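Local structure of Sys-1 protein (Caenorhabditis elegans, 3C2G) at residues G234-I239 with T290-Y295; D19-L24 with I71-Q76; N493-I498 with S527-L532; Q103-R108 with T158-H163. The protein acts as a beta-catenin in Wnt asymmetry signalling, binding the TCF factor POP-1 directly and activating or repressing target genes. All blocks are in the same frame, centred on the assembly; numbering follows the deposited sequence.

Contact 1: residues G234-I239 with T290-Y295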
loop_
_atom_site.group_PDB
_atom_site.type_symbol
_atom_site.label_atom_id
_atom_site.label_comp_id
_atom_site.label_asym_id
_atom_site.label_seq_id
_atom_site.Cartn_x
_atom_site.Cartn_y
_atom_site.Cartn_z
ATOM N N GLY A 234 2.634 23.368 -3.187
ATOM C CA GLY A 234 3.096 24.281 -4.215
ATOM C C GLY A 234 2.627 23.903 -5.611
ATOM O O GLY A 234 2.180 24.760 -6.363
ATOM N N SER A 235 2.712 22.628 -5.964
ATOM C CA SER A 235 2.216 22.188 -7.266
ATOM C C SER A 235 0.701 22.307 -7.329
ATOM O O SER A 235 0.150 22.775 -8.339
ATOM C CB SER A 235 2.641 20.750 -7.588
ATOM O OG SER A 235 4.046 20.563 -7.486
ATOM N N TYR A 236 0.021 21.900 -6.254
ATOM C CA TYR A 236 -1.430 22.001 -6.231
ATOM C C TYR A 236 -1.851 23.450 -6.453
ATOM O O TYR A 236 -2.742 23.732 -7.244
ATOM C CB TYR A 236 -2.055 21.453 -4.945
ATOM C CG TYR A 236 -3.546 21.644 -4.969
ATOM C CD1 TYR A 236 -4.351 20.875 -5.818
ATOM C CD2 TYR A 236 -4.149 22.639 -4.211
ATOM C CE1 TYR A 236 -5.721 21.079 -5.889
ATOM C CE2 TYR A 236 -5.512 22.843 -4.260
ATOM C CZ TYR A 236 -6.294 22.059 -5.100
ATOM O OH TYR A 236 -7.657 22.270 -5.147
ATOM N N ARG A 237 -1.178 24.366 -5.780
ATOM C CA ARG A 237 -1.513 25.761 -5.914
ATOM C C ARG A 237 -1.492 26.236 -7.359
ATOM O O ARG A 237 -2.283 27.090 -7.729
ATOM C CB ARG A 237 -0.590 26.622 -5.062
ATOM C CG ARG A 237 -1.044 26.728 -3.620
ATOM C CD ARG A 237 -0.134 27.620 -2.827
ATOM N NE ARG A 237 -0.887 28.273 -1.762
ATOM C CZ ARG A 237 -0.436 29.286 -1.024
ATOM N NH1 ARG A 237 0.788 29.772 -1.221
ATOM N NH2 ARG A 237 -1.214 29.808 -0.085
ATOM N N LEU A 238 -0.598 25.677 -8.171
ATOM C CA LEU A 238 -0.418 26.161 -9.533
ATOM C C LEU A 238 -1.360 25.503 -10.525
ATOM O O LEU A 238 -1.657 26.072 -11.575
ATOM C CB LEU A 238 1.028 25.975 -9.986
ATOM C CG LEU A 238 2.063 26.862 -9.284
ATOM C CD1 LEU A 238 3.467 26.288 -9.502
ATOM C CD2 LEU A 238 1.987 28.308 -9.740
ATOM N N ILE A 239 -1.825 24.306 -10.196
ATOM C CA ILE A 239 -2.738 23.597 -11.077
ATOM C C ILE A 239 -4.204 23.806 -10.690
ATOM O O ILE A 239 -5.100 23.554 -11.500
ATOM C CB ILE A 239 -2.416 22.086 -11.164
ATOM C CG1 ILE A 239 -2.724 21.361 -9.863
ATOM C CG2 ILE A 239 -0.974 21.860 -11.577
ATOM C CD1 ILE A 239 -2.827 19.867 -10.027
ATOM N N THR A 290 -5.702 15.367 1.107
ATOM C CA THR A 290 -7.106 15.561 0.802
ATOM C C THR A 290 -7.351 16.868 0.064
ATOM O O THR A 290 -8.263 16.931 -0.764
ATOM C CB THR A 290 -8.048 15.389 2.043
ATOM O OG1 THR A 290 -7.767 16.397 3.004
ATOM C CG2 THR A 290 -7.827 14.047 2.701
ATOM N N THR A 291 -6.532 17.888 0.336
ATOM C CA THR A 291 -6.588 19.158 -0.400
ATOM C C THR A 291 -6.232 18.950 -1.875
ATOM O O THR A 291 -6.909 19.467 -2.762
ATOM C CB THR A 291 -5.613 20.205 0.191
ATOM O OG1 THR A 291 -5.953 20.460 1.556
ATOM C CG2 THR A 291 -5.664 21.549 -0.591
ATOM N N VAL A 292 -5.173 18.172 -2.105
ATOM C CA VAL A 292 -4.604 17.967 -3.422
ATOM C C VAL A 292 -5.513 17.122 -4.294
ATOM O O VAL A 292 -5.650 17.399 -5.485
ATOM C CB VAL A 292 -3.170 17.368 -3.328
ATOM C CG1 VAL A 292 -2.712 16.774 -4.669
ATOM C CG2 VAL A 292 -2.184 18.443 -2.852
ATOM N N VAL A 293 -6.151 16.113 -3.710
ATOM C CA VAL A 293 -7.035 15.246 -4.490
ATOM C C VAL A 293 -8.381 15.875 -4.844
ATOM O O VAL A 293 -9.248 15.204 -5.381
ATOM C CB VAL A 293 -7.233 13.845 -3.866
ATOM C CG1 VAL A 293 -5.889 13.150 -3.695
ATOM C CG2 VAL A 293 -7.996 13.916 -2.546
ATOM N N GLN A 294 -8.547 17.164 -4.567
ATOM C CA GLN A 294 -9.671 17.922 -5.135
ATOM C C GLN A 294 -9.473 18.157 -6.637
ATOM O O GLN A 294 -10.430 18.477 -7.332
ATOM C CB GLN A 294 -9.862 19.275 -4.431
ATOM C CG GLN A 294 -10.196 19.188 -2.942
ATOM C CD GLN A 294 -10.151 20.550 -2.225
ATOM O OE1 GLN A 294 -11.146 20.976 -1.635
ATOM N NE2 GLN A 294 -9.002 21.223 -2.268
ATOM N N TYR A 295 -8.247 18.017 -7.146
ATOM C CA TYR A 295 -8.020 18.226 -8.573
ATOM C C TYR A 295 -8.583 17.076 -9.413
ATOM O O TYR A 295 -8.244 15.926 -9.193
ATOM C CB TYR A 295 -6.551 18.482 -8.923
ATOM C CG TYR A 295 -6.424 18.944 -10.363
ATOM C CD1 TYR A 295 -6.619 20.286 -10.697
ATOM C CD2 TYR A 295 -6.174 18.033 -11.399
ATOM C CE1 TYR A 295 -6.547 20.720 -12.003
ATOM C CE2 TYR A 295 -6.112 18.457 -12.722
ATOM C CZ TYR A 295 -6.303 19.809 -13.012
ATOM O OH TYR A 295 -6.242 20.265 -14.311
#
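Two tyrosines, Y236 and Y295, each receive an aliphatic group from the other segment over a ring face. The CA of V292 lies 4.2 Å from the centroid of the Y236 ring, and CD1 of I239 sits 3.9 Å from that of Y295, displaced toward the rim. CG1 of I239 stands between its backbone N and carbonyl carbon (chi1 69°), and chi2 of 162° extends CD1 from there over the ring.

Apolar contacts fill in around these CH-pi pairs. CG2 of V292 touches CB of Y236 at 3.7 Å, while CB of Y295 lies at the edge of the Y236 ring, near its plane.

The polar part centres on T291 O, 3.5 Å above the face of Y236 that V292 CA also covers. It accepts a 2.8 Å hydrogen bond from Q294 NE2 on an in-plane lone pair. The extended Q294 side chain thus returns its amide to the last turn of helix 285-292. Y295 OH is hydrogen-bonded to Q242 O.

The end of helix 285-292 and its following turn are joined to the C-terminal end of helix 224-239 in the armadillo domain. Helix 251-270 backs I239 and Y295 through L256 and L253, and helix 298-311 meets V292 through L300.

Contact 2: residues D19-L24 with I71-Q76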
loop_
_atom_site.group_PDB
_atom_site.type_symbol
_atom_site.label_atom_id
_atom_site.label_comp_id
_atom_site.label_asym_id
_atom_site.label_seq_id
_atom_site.Cartn_x
_atom_site.Cartn_y
_atom_site.Cartn_z
ATOM N N ASP A 19 46.168 21.690 -24.728
ATOM C CA ASP A 19 45.511 22.874 -25.290
ATOM C C ASP A 19 43.985 22.733 -25.353
ATOM O O ASP A 19 43.461 21.824 -26.010
ATOM C CB ASP A 19 46.067 23.209 -26.681
ATOM C CG ASP A 19 45.280 24.315 -27.374
ATOM O OD1 ASP A 19 45.423 25.496 -26.985
ATOM O OD2 ASP A 19 44.507 24.000 -28.304
ATOM N N PRO A 20 43.272 23.656 -24.685
ATOM C CA PRO A 20 41.814 23.641 -24.544
ATOM C C PRO A 20 41.068 23.583 -25.874
ATOM O O PRO A 20 40.165 22.768 -26.031
ATOM C CB PRO A 20 41.524 24.963 -23.835
ATOM C CG PRO A 20 42.778 25.241 -23.067
ATOM C CD PRO A 20 43.869 24.813 -23.995
HETATM N N MSE A 21 41.457 24.425 -26.825
HETATM C CA MSE A 21 40.744 24.501 -28.096
HETATM C C MSE A 21 40.905 23.231 -28.923
HETATM O O MSE A 21 39.986 22.835 -29.636
HETATM C CB MSE A 21 41.168 25.733 -28.896
HETATM C CG MSE A 21 40.011 26.409 -29.635
HETATM SE SE MSE A 21 38.428 26.774 -28.492
HETATM C CE MSE A 21 39.268 27.859 -27.083
ATOM N N GLN A 22 42.067 22.592 -28.812
ATOM C CA GLN A 22 42.304 21.329 -29.498
ATOM C C GLN A 22 41.529 20.192 -28.821
ATOM O O GLN A 22 41.033 19.281 -29.493
ATOM C CB GLN A 22 43.804 21.014 -29.577
ATOM N N ARG A 23 41.412 20.267 -27.496
ATOM C CA ARG A 23 40.654 19.284 -26.724
ATOM C C ARG A 23 39.184 19.249 -27.114
ATOM O O ARG A 23 38.592 18.176 -27.222
ATOM C CB ARG A 23 40.807 19.532 -25.228
ATOM C CG ARG A 23 42.208 19.282 -24.742
ATOM C CD ARG A 23 42.256 18.969 -23.287
ATOM N NE ARG A 23 43.342 18.033 -23.040
ATOM C CZ ARG A 23 43.450 17.263 -21.963
ATOM N NH1 ARG A 23 42.521 17.309 -21.008
ATOM N NH2 ARG A 23 44.487 16.443 -21.851
ATOM N N LEU A 24 38.613 20.426 -27.342
ATOM C CA LEU A 24 37.247 20.552 -27.814
ATOM C C LEU A 24 37.081 19.906 -29.186
ATOM O O LEU A 24 36.148 19.124 -29.397
ATOM C CB LEU A 24 36.836 22.029 -27.853
ATOM C CG LEU A 24 35.444 22.421 -28.356
ATOM C CD1 LEU A 24 34.324 21.735 -27.574
ATOM C CD2 LEU A 24 35.293 23.931 -28.286
ATOM N N ILE A 71 32.465 29.770 -19.170
ATOM C CA ILE A 71 31.476 28.715 -18.989
ATOM C C ILE A 71 31.038 28.160 -20.343
ATOM O O ILE A 71 30.795 26.957 -20.475
ATOM C CB ILE A 71 30.263 29.246 -18.184
ATOM C CG1 ILE A 71 30.683 29.566 -16.744
ATOM C CG2 ILE A 71 29.121 28.251 -18.174
ATOM C CD1 ILE A 71 29.936 30.748 -16.118
ATOM N N SER A 72 30.971 29.039 -21.342
ATOM C CA SER A 72 30.585 28.668 -22.711
ATOM C C SER A 72 31.467 27.542 -23.215
ATOM O O SER A 72 30.996 26.613 -23.873
ATOM C CB SER A 72 30.722 29.862 -23.668
ATOM O OG SER A 72 30.853 31.088 -22.959
ATOM N N TYR A 73 32.756 27.645 -22.912
ATOM C CA TYR A 73 33.710 26.642 -23.346
ATOM C C TYR A 73 33.415 25.296 -22.681
ATOM O O TYR A 73 33.258 24.283 -23.360
ATOM C CB TYR A 73 35.161 27.075 -23.071
ATOM C CG TYR A 73 36.110 25.921 -23.273
ATOM C CD1 TYR A 73 36.509 25.544 -24.554
ATOM C CD2 TYR A 73 36.549 25.162 -22.189
ATOM C CE1 TYR A 73 37.347 24.461 -24.752
ATOM C CE2 TYR A 73 37.385 24.073 -22.373
ATOM C CZ TYR A 73 37.785 23.732 -23.658
ATOM O OH TYR A 73 38.606 22.652 -23.842
ATOM N N TYR A 74 33.339 25.300 -21.356
ATOM C CA TYR A 74 33.129 24.074 -20.606
ATOM C C TYR A 74 31.804 23.386 -20.940
ATOM O O TYR A 74 31.754 22.158 -21.036
ATOM C CB TYR A 74 33.230 24.334 -19.107
ATOM C CG TYR A 74 34.634 24.506 -18.577
ATOM C CD1 TYR A 74 35.560 23.455 -18.622
ATOM C CD2 TYR A 74 35.030 25.708 -17.991
ATOM C CE1 TYR A 74 36.854 23.605 -18.109
ATOM C CE2 TYR A 74 36.321 25.872 -17.472
ATOM C CZ TYR A 74 37.228 24.816 -17.538
ATOM O OH TYR A 74 38.500 24.984 -17.028
ATOM N N ALA A 75 30.743 24.165 -21.135
ATOM C CA ALA A 75 29.444 23.597 -21.522
ATOM C C ALA A 75 29.526 22.875 -22.854
ATOM O O ALA A 75 28.898 21.831 -23.048
ATOM C CB ALA A 75 28.372 24.663 -21.574
ATOM N N GLN A 76 30.313 23.428 -23.771
ATOM C CA GLN A 76 30.438 22.832 -25.093
ATOM C C GLN A 76 31.274 21.546 -25.079
ATOM O O GLN A 76 30.903 20.545 -25.700
ATOM C CB GLN A 76 30.978 23.850 -26.098
ATOM C CG GLN A 76 30.582 23.517 -27.525
ATOM C CD GLN A 76 31.106 24.505 -28.538
ATOM O OE1 GLN A 76 31.266 25.701 -28.252
ATOM N NE2 GLN A 76 31.383 24.010 -29.736
#
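L24 and Q76, their CA atoms 7.7 Å apart, mark the nearest backbone approach between helix segments 20-24 and 71-76, which run roughly parallel at 31° with axes 10.9 Å apart. Y73 spans this gap. With CG anti to the backbone N (chi1 169°), its ring swings toward helix 20-37 although CB does not point there, and its hydroxyl donates a 2.7 Å hydrogen bond to P20 O from above the carbonyl plane. The same oxygen accepts the helical bond from L24 N, so two donors grip it. CB of P20 packs against the hydroxyl end of the tyrosine, 3.9 Å from Y73 CZ.

L24 runs alongside Y73, pointing the opposite way, with L24 CB 4.0 Å from Y73 CE1. Further out on the leucine, CD1 rests on the backbone of Q76, 3.9 Å from its C atom, and against the aliphatic CG of that residue. The methyl CE of selenomethionine M21 makes a looser approach to Y73 CD1.

Just before helix 20-37, D19 is its N-cap, OD2 accepting from Q22 N at 2.9 Å. R23 carries its charged end elsewhere, to a salt bridge with D60. Near the N-terminal end of the armadillo domain, the hydroxyl of a buried tyrosine is thus satisfied by a carbonyl already used within the helix; one directional bond gives the contact its specificity, and apolar contact supplies the rest.

Contact 3: residues N493-I498 with S527-L532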
loop_
_atom_site.group_PDB
_atom_site.type_symbol
_atom_site.label_atom_id
_atom_site.label_comp_id
_atom_site.label_asym_id
_atom_site.label_seq_id
_atom_site.Cartn_x
_atom_site.Cartn_y
_atom_site.Cartn_z
ATOM N N ASN A 493 -31.846 -20.411 4.296
ATOM C CA ASN A 493 -31.785 -19.235 5.145
ATOM C C ASN A 493 -30.410 -19.105 5.807
ATOM O O ASN A 493 -29.529 -19.946 5.601
ATOM C CB ASN A 493 -32.932 -19.235 6.165
ATOM C CG ASN A 493 -32.670 -20.130 7.361
ATOM O OD1 ASN A 493 -31.909 -21.104 7.298
ATOM N ND2 ASN A 493 -33.310 -19.798 8.471
ATOM N N LEU A 494 -30.240 -18.057 6.606
ATOM C CA LEU A 494 -28.954 -17.734 7.211
ATOM C C LEU A 494 -28.227 -18.947 7.784
ATOM O O LEU A 494 -27.029 -19.113 7.546
ATOM C CB LEU A 494 -29.102 -16.627 8.265
ATOM C CG LEU A 494 -27.801 -16.032 8.824
ATOM C CD1 LEU A 494 -26.887 -15.473 7.715
ATOM C CD2 LEU A 494 -28.083 -14.965 9.878
ATOM N N ILE A 495 -28.944 -19.802 8.515
ATOM C CA ILE A 495 -28.319 -20.996 9.105
ATOM C C ILE A 495 -27.628 -21.853 8.036
ATOM O O ILE A 495 -26.489 -22.264 8.217
ATOM C CB ILE A 495 -29.311 -21.900 9.911
ATOM C CG1 ILE A 495 -30.257 -21.096 10.815
ATOM C CG2 ILE A 495 -28.545 -22.932 10.720
ATOM C CD1 ILE A 495 -29.571 -20.158 11.786
ATOM N N GLY A 496 -28.330 -22.116 6.937
ATOM C CA GLY A 496 -27.787 -22.891 5.816
ATOM C C GLY A 496 -26.512 -22.280 5.258
ATOM O O GLY A 496 -25.536 -22.989 4.987
ATOM N N HIS A 497 -26.516 -20.961 5.105
ATOM C CA HIS A 497 -25.335 -20.235 4.657
ATOM C C HIS A 497 -24.173 -20.223 5.660
ATOM O O HIS A 497 -23.022 -20.374 5.250
ATOM C CB HIS A 497 -25.711 -18.826 4.190
ATOM C CG HIS A 497 -26.650 -18.828 3.026
ATOM N ND1 HIS A 497 -26.224 -19.016 1.729
ATOM C CD2 HIS A 497 -27.998 -18.706 2.964
ATOM C CE1 HIS A 497 -27.265 -18.987 0.916
ATOM N NE2 HIS A 497 -28.353 -18.797 1.640
ATOM N N ILE A 498 -24.460 -20.063 6.951
ATOM C CA ILE A 498 -23.420 -20.148 7.972
ATOM C C ILE A 498 -22.765 -21.521 7.861
ATOM O O ILE A 498 -21.532 -21.637 7.884
ATOM C CB ILE A 498 -23.965 -20.027 9.429
ATOM C CG1 ILE A 498 -24.844 -18.784 9.662
ATOM C CG2 ILE A 498 -22.856 -20.144 10.447
ATOM C CD1 ILE A 498 -24.201 -17.483 9.444
ATOM N N SER A 527 -20.238 -18.963 17.866
ATOM C CA SER A 527 -20.726 -17.841 18.632
ATOM C C SER A 527 -21.958 -17.224 17.978
ATOM O O SER A 527 -22.864 -16.750 18.658
ATOM C CB SER A 527 -19.592 -16.833 18.805
ATOM O OG SER A 527 -20.088 -15.560 19.102
ATOM N N LEU A 528 -22.013 -17.255 16.655
ATOM C CA LEU A 528 -23.184 -16.752 15.950
ATOM C C LEU A 528 -24.390 -17.709 16.052
ATOM O O LEU A 528 -25.541 -17.263 16.060
ATOM C CB LEU A 528 -22.844 -16.426 14.491
ATOM C CG LEU A 528 -23.966 -15.946 13.567
ATOM C CD1 LEU A 528 -24.682 -14.731 14.113
ATOM C CD2 LEU A 528 -23.423 -15.661 12.187
ATOM N N LEU A 529 -24.142 -19.011 16.124
ATOM C CA LEU A 529 -25.241 -19.952 16.269
ATOM C C LEU A 529 -25.913 -19.757 17.638
ATOM O O LEU A 529 -27.141 -19.824 17.739
ATOM C CB LEU A 529 -24.777 -21.384 16.077
ATOM C CG LEU A 529 -24.323 -21.760 14.666
ATOM C CD1 LEU A 529 -23.752 -23.171 14.669
ATOM C CD2 LEU A 529 -25.452 -21.630 13.641
ATOM N N LEU A 530 -25.100 -19.470 18.659
ATOM C CA LEU A 530 -25.582 -19.106 19.992
ATOM C C LEU A 530 -26.440 -17.837 20.012
ATOM O O LEU A 530 -27.551 -17.823 20.572
ATOM C CB LEU A 530 -24.407 -18.934 20.948
ATOM C CG LEU A 530 -23.805 -20.258 21.410
ATOM C CD1 LEU A 530 -22.656 -20.001 22.346
ATOM C CD2 LEU A 530 -24.876 -21.153 22.081
ATOM N N VAL A 531 -25.911 -16.777 19.409
ATOM C CA VAL A 531 -26.604 -15.508 19.333
ATOM C C VAL A 531 -27.946 -15.681 18.636
ATOM O O VAL A 531 -28.944 -15.203 19.137
ATOM C CB VAL A 531 -25.736 -14.419 18.649
ATOM C CG1 VAL A 531 -26.552 -13.207 18.346
ATOM C CG2 VAL A 531 -24.556 -14.038 19.546
ATOM N N LEU A 532 -27.968 -16.391 17.504
ATOM C CA LEU A 532 -29.213 -16.640 16.770
ATOM C C LEU A 532 -30.218 -17.385 17.631
ATOM O O LEU A 532 -31.407 -17.059 17.626
ATOM C CB LEU A 532 -28.965 -17.435 15.494
ATOM C CG LEU A 532 -28.379 -16.685 14.296
ATOM C CD1 LEU A 532 -27.637 -17.656 13.371
ATOM C CD2 LEU A 532 -29.452 -15.903 13.534
#
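I495, I498 and L494 face L528, L529 and L532 in a contact made wholly of aliphatic side chains, all six of them buried. The two short helix segments are nearly antiparallel, at 169°, with axes 11.4 Å apart, and side chains from both helices fill the gap.

The closest meetings are between methyl groups. I498 CD1 touches L528 CD2 at 3.4 Å, and I495 CD1 touches L532 CD1 at 3.5 Å, the side chains of this second pair lying alongside, oppositely directed. In both isoleucines a bent chi2 (-55° in I495 and -61° in I498) places the CD1 methyl that does the touching.

Wider contacts complete the interface. The other methyl of L532, CD2, meets CD2 of L494 at 4.0 Å, making L532 a bridge between two successive residues. L529 CD2 likewise serves two partners, standing 4.4 Å from CG2 of both I495 and I498.

The pair belongs to the C-terminal part of the armadillo domain, joining the start of helix 494-507 to helix 515-535. Helix 457-472 adds F468 against L494, L465 against I498 and L472 against L532. The short helix 539-544 brings V542 to I495, L529 and L532.

Contact 4: residues Q103-R108 with T158-H163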
loop_
_atom_site.group_PDB
_atom_site.type_symbol
_atom_site.label_atom_id
_atom_site.label_comp_id
_atom_site.label_asym_id
_atom_site.label_seq_id
_atom_site.Cartn_x
_atom_site.Cartn_y
_atom_site.Cartn_z
ATOM N N GLN A 103 31.649 1.269 -12.934
ATOM C CA GLN A 103 32.908 1.319 -12.179
ATOM C C GLN A 103 33.516 2.713 -12.126
ATOM O O GLN A 103 34.262 3.017 -11.199
ATOM C CB GLN A 103 33.935 0.322 -12.724
ATOM C CG GLN A 103 33.668 -1.142 -12.346
ATOM C CD GLN A 103 34.497 -2.140 -13.166
ATOM O OE1 GLN A 103 35.220 -1.758 -14.094
ATOM N NE2 GLN A 103 34.383 -3.426 -12.828
HETATM N N MSE A 104 33.193 3.552 -13.116
HETATM C CA MSE A 104 33.648 4.946 -13.142
HETATM C C MSE A 104 33.122 5.738 -11.960
HETATM O O MSE A 104 33.731 6.715 -11.540
HETATM C CB MSE A 104 33.228 5.647 -14.436
HETATM C CG MSE A 104 33.916 5.117 -15.697
HETATM SE SE MSE A 104 35.890 5.169 -15.614
HETATM C CE MSE A 104 36.139 7.102 -15.515
ATOM N N PHE A 105 31.979 5.315 -11.432
ATOM C CA PHE A 105 31.346 6.017 -10.333
ATOM C C PHE A 105 31.970 5.700 -8.986
ATOM O O PHE A 105 31.771 6.438 -8.014
ATOM C CB PHE A 105 29.859 5.715 -10.307
ATOM C CG PHE A 105 29.074 6.507 -11.298
ATOM C CD1 PHE A 105 28.552 7.752 -10.949
ATOM C CD2 PHE A 105 28.854 6.015 -12.585
ATOM C CE1 PHE A 105 27.815 8.484 -11.868
ATOM C CE2 PHE A 105 28.124 6.744 -13.503
ATOM C CZ PHE A 105 27.603 7.978 -13.148
ATOM N N CYS A 106 32.727 4.608 -8.937
ATOM C CA CYS A 106 33.408 4.184 -7.726
ATOM C C CYS A 106 34.440 5.216 -7.256
ATOM O O CYS A 106 35.290 5.644 -8.033
ATOM C CB CYS A 106 34.067 2.831 -7.949
ATOM S SG CYS A 106 34.837 2.183 -6.467
ATOM N N PRO A 107 34.365 5.622 -5.974
ATOM C CA PRO A 107 35.270 6.674 -5.512
ATOM C C PRO A 107 36.716 6.174 -5.407
ATOM O O PRO A 107 36.954 5.047 -4.965
ATOM C CB PRO A 107 34.702 7.047 -4.139
ATOM C CG PRO A 107 33.986 5.830 -3.675
ATOM C CD PRO A 107 33.474 5.139 -4.901
ATOM N N ARG A 108 37.662 7.000 -5.841
ATOM C CA ARG A 108 39.077 6.650 -5.783
ATOM C C ARG A 108 39.822 7.531 -4.782
ATOM O O ARG A 108 40.795 7.085 -4.177
ATOM C CB ARG A 108 39.719 6.746 -7.170
ATOM N N THR A 158 23.183 -3.060 -7.312
ATOM C CA THR A 158 23.662 -2.881 -5.937
ATOM C C THR A 158 24.952 -2.056 -5.837
ATOM O O THR A 158 25.059 -1.174 -4.980
ATOM C CB THR A 158 23.853 -4.259 -5.245
ATOM O OG1 THR A 158 22.574 -4.889 -5.077
ATOM C CG2 THR A 158 24.525 -4.119 -3.878
ATOM N N GLU A 159 25.926 -2.349 -6.700
ATOM C CA GLU A 159 27.186 -1.594 -6.742
ATOM C C GLU A 159 26.937 -0.116 -7.039
ATOM O O GLU A 159 27.438 0.766 -6.332
ATOM C CB GLU A 159 28.127 -2.149 -7.812
ATOM C CG GLU A 159 28.852 -3.419 -7.434
ATOM C CD GLU A 159 29.972 -3.778 -8.417
ATOM O OE1 GLU A 159 30.409 -4.953 -8.403
ATOM O OE2 GLU A 159 30.420 -2.890 -9.195
ATOM N N PHE A 160 26.157 0.138 -8.089
ATOM C CA PHE A 160 25.874 1.497 -8.525
ATOM C C PHE A 160 25.163 2.265 -7.421
ATOM O O PHE A 160 25.536 3.400 -7.114
ATOM C CB PHE A 160 25.062 1.503 -9.827
ATOM C CG PHE A 160 24.901 2.866 -10.432
ATOM C CD1 PHE A 160 26.005 3.697 -10.609
ATOM C CD2 PHE A 160 23.650 3.320 -10.827
ATOM C CE1 PHE A 160 25.863 4.964 -11.162
ATOM C CE2 PHE A 160 23.495 4.588 -11.376
ATOM C CZ PHE A 160 24.606 5.415 -11.546
ATOM N N ALA A 161 24.163 1.626 -6.811
ATOM C CA ALA A 161 23.463 2.192 -5.658
ATOM C C ALA A 161 24.421 2.626 -4.556
ATOM O O ALA A 161 24.317 3.742 -4.059
ATOM C CB ALA A 161 22.429 1.214 -5.121
ATOM N N GLN A 162 25.370 1.765 -4.196
ATOM C CA GLN A 162 26.351 2.109 -3.169
ATOM C C GLN A 162 27.192 3.339 -3.537
ATOM O O GLN A 162 27.386 4.224 -2.702
ATOM C CB GLN A 162 27.249 0.914 -2.836
ATOM C CG GLN A 162 28.133 1.135 -1.605
ATOM C CD GLN A 162 28.938 -0.106 -1.210
ATOM O OE1 GLN A 162 28.462 -1.243 -1.340
ATOM N NE2 GLN A 162 30.161 0.111 -0.710
ATOM N N HIS A 163 27.670 3.394 -4.782
ATOM C CA HIS A 163 28.446 4.541 -5.280
ATOM C C HIS A 163 27.717 5.882 -5.155
ATOM O O HIS A 163 28.346 6.926 -4.988
ATOM C CB HIS A 163 28.860 4.334 -6.742
ATOM C CG HIS A 163 29.709 3.120 -6.977
ATOM N ND1 HIS A 163 29.699 2.428 -8.169
ATOM C CD2 HIS A 163 30.584 2.470 -6.170
ATOM C CE1 HIS A 163 30.538 1.411 -8.092
ATOM N NE2 HIS A 163 31.085 1.413 -6.889
#
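F160 and H163 of helix 154-164 carry this contact with F105, C106 and P107, the loop that follows helix 98-103. Within the helix, E159 O backs the H163 imidazole, 3.3 Å above its centre on the face away from the loop.

F160 then makes the aromatic contact. With CG anti to the backbone N (chi1 -172°), the ring is carried toward the loop although CB does not point there, and CE1 becomes the atom that meets the face of F105, 3.4 Å above its plane and over its centre. The result is a T-shaped, edge-to-face pair with centroids 4.9 Å apart and planes at 76°, F160 supplying the edge and F105 the face.

One turn later H163 lays its other imidazole face against the loop backbone. C106 CA sits over the ring centre, 3.6 Å above the plane, and C106 CB makes a CH-pi contact 3.9 Å from the centroid. The C106 sulfur lies obliquely to the same ring, SG being 4.6 Å from the centroid. H163 CB also reaches F105 O at 3.8 Å, and P107 CD lies 4.1 Å from H163 CD2. The imidazole is thus sandwiched between its own helix and a loop whose type I turn, Q103-C106, is closed by C106 N bonding Q103 O.

Around this site in the armadillo domain, helix 134-150 packs I147 against both phenylalanines, and F115 of helix 115-122 makes a second edge-to-face pair with F105. R116 of that helix bonds H163 O, and V102 of helix 98-103 touches F160 and H163.

In the fold
The four contacts follow one another in series along the chain and use different helices throughout, as suits an elongated armadillo domain. Contact 3 is the fully buried one and purely aliphatic; contacts 1, 2 and 4 are partly buried, mix exposed with buried residues, and rely on aromatic rings. In contact 2 a tyrosine hydroxyl provides the one clear hydrogen bond that spans any of the four pairs, whereas contacts 1 and 4 use ring faces beside a helix end or a loop. Contacts 2 and 4 lie on the same side of the chain's centre, their centres 28 Å apart, while contacts 2 and 3 are 84 Å apart between centres, on opposite sides.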